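Local structure of protein kinase A regulatory subunit, putative (Trypanosoma cruzi, 6FTF) at residues T65-D69 / V126-E130. The protein is the regulatory subunit of a cAMP-independent protein kinase A and binds the nucleoside analogue 7-cyano-7-deazainosine in two cyclic nucleotide-binding domains. Sequence-based numbering, arbitrary orientation.
Sequences TFKHD and VCTDE
His68 lays its imidazole along the backbone of the 126-130 segment, with the carbonyl oxygens of Cys127 and Thr128 at the ring edge. Its CG stands anti to the backbone N (chi1 -175°), which brings CD2 to 3.6 Å from Cys127 O, while CB rests 3.2 Å from Thr128 O. One water, in the plane of the imidazole at its edge, bridges His68 NE2 and Cys127 O, donating to the carbonyl. Two backbone bonds clamp the segments here: His68 N to Asp129 O, 3.0 Å, reaching the oxygen from above its carbonyl plane, and the straighter Asp69 N to Val126 O, 2.9 Å with 164° at the hydrogen. A second water donates to both Val126 O and Asp69 OD1, giving that carbonyl two donors. Val126 turns its branched side chain toward the other segment: CB lies against Lys67 O, and CG2 meets Phe66 CB at 3.7 Å; both side chains also pack on Leu131 and Ile72. Lys67 and Glu130 form an antiparallel non-hydrogen-bonded pair, their chains crossing through methylenes, CD of Lys67 3.9 Å from CG of Glu130, while the charged ends remain apart. Here, about 12 Å from the bound nucleoside at the Val126 side chain, both chain segments pass from one four-stranded antiparallel sheet to the other, as in the cupin-type beta-barrel of cyclic nucleotide-binding domains.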
# COMPACT_ATOMS: atom_id res chain seq x y z
N THR A 65 24.53 -0.38 5.76
CA THR A 65 24.22 -1.35 6.80
C THR A 65 24.43 -0.72 8.16
O THR A 65 25.22 0.21 8.32
CB THR A 65 25.06 -2.62 6.69
OG1 THR A 65 26.43 -2.31 6.97
CG2 THR A 65 24.92 -3.24 5.33
N PHE A 66 23.73 -1.28 9.13
CA PHE A 66 23.70 -0.81 10.50
C PHE A 66 23.64 -2.02 11.42
O PHE A 66 23.28 -3.13 11.02
CB PHE A 66 22.47 0.07 10.76
CG PHE A 66 22.40 1.28 9.88
CD1 PHE A 66 21.75 1.23 8.64
CD2 PHE A 66 22.97 2.47 10.28
CE1 PHE A 66 21.70 2.34 7.83
CE2 PHE A 66 22.91 3.59 9.47
CZ PHE A 66 22.28 3.52 8.24
N LYS A 67 23.99 -1.78 12.69
CA LYS A 67 23.96 -2.80 13.73
C LYS A 67 22.97 -2.41 14.82
O LYS A 67 22.60 -1.25 14.95
CB LYS A 67 25.34 -2.98 14.37
CG LYS A 67 26.41 -3.39 13.39
CD LYS A 67 26.09 -4.74 12.76
CE LYS A 67 27.21 -5.23 11.86
NZ LYS A 67 28.48 -5.47 12.59
N HIS A 68 22.61 -3.40 15.64
CA HIS A 68 21.77 -3.17 16.81
C HIS A 68 22.23 -1.93 17.56
O HIS A 68 23.42 -1.76 17.84
CB HIS A 68 21.86 -4.39 17.73
CG HIS A 68 20.94 -4.30 18.91
ND1 HIS A 68 21.33 -3.83 20.14
CD2 HIS A 68 19.62 -4.61 19.02
CE1 HIS A 68 20.30 -3.86 20.97
NE2 HIS A 68 19.26 -4.33 20.32
N ASP A 69 21.26 -1.08 17.91
CA ASP A 69 21.41 0.16 18.66
C ASP A 69 22.00 1.33 17.85
O ASP A 69 22.03 2.46 18.37
CB ASP A 69 22.18 0.01 19.99
CG ASP A 69 21.31 -0.50 21.12
OD1 ASP A 69 20.08 -0.44 21.05
OD2 ASP A 69 21.89 -0.94 22.14
N VAL A 126 18.06 0.94 15.33
CA VAL A 126 18.00 -0.45 14.88
C VAL A 126 17.79 -1.38 16.08
O VAL A 126 18.46 -1.24 17.11
CB VAL A 126 19.28 -0.80 14.12
CG1 VAL A 126 19.31 -2.26 13.74
CG2 VAL A 126 19.41 0.08 12.90
N CYS A 127 16.89 -2.35 15.94
CA CYS A 127 16.60 -3.24 17.05
C CYS A 127 16.75 -4.71 16.71
O CYS A 127 16.47 -5.56 17.56
CB CYS A 127 15.21 -2.96 17.64
SG CYS A 127 13.84 -3.14 16.51
N THR A 128 17.24 -5.03 15.52
CA THR A 128 17.72 -6.36 15.19
C THR A 128 19.24 -6.35 15.23
O THR A 128 19.87 -5.30 15.39
CB THR A 128 17.21 -6.77 13.81
OG1 THR A 128 17.40 -5.69 12.88
CG2 THR A 128 15.73 -7.10 13.87
N ASP A 129 19.85 -7.53 15.08
CA ASP A 129 21.31 -7.60 15.12
C ASP A 129 21.94 -6.75 14.02
O ASP A 129 22.93 -6.06 14.25
CB ASP A 129 21.79 -9.04 14.97
CG ASP A 129 21.51 -9.90 16.18
OD1 ASP A 129 21.44 -9.36 17.30
OD2 ASP A 129 21.40 -11.14 16.00
N GLU A 130 21.39 -6.82 12.81
CA GLU A 130 21.83 -6.01 11.68
C GLU A 130 20.61 -5.46 10.96
O GLU A 130 19.50 -5.96 11.11
CB GLU A 130 22.66 -6.82 10.66
CG GLU A 130 23.85 -7.54 11.24
CD GLU A 130 23.53 -8.95 11.72
OE1 GLU A 130 22.48 -9.51 11.33
OE2 GLU A 130 24.35 -9.49 12.49
O HOH W 1 16.40 -5.59 20.61
O HOH W 2 17.80 -0.87 19.75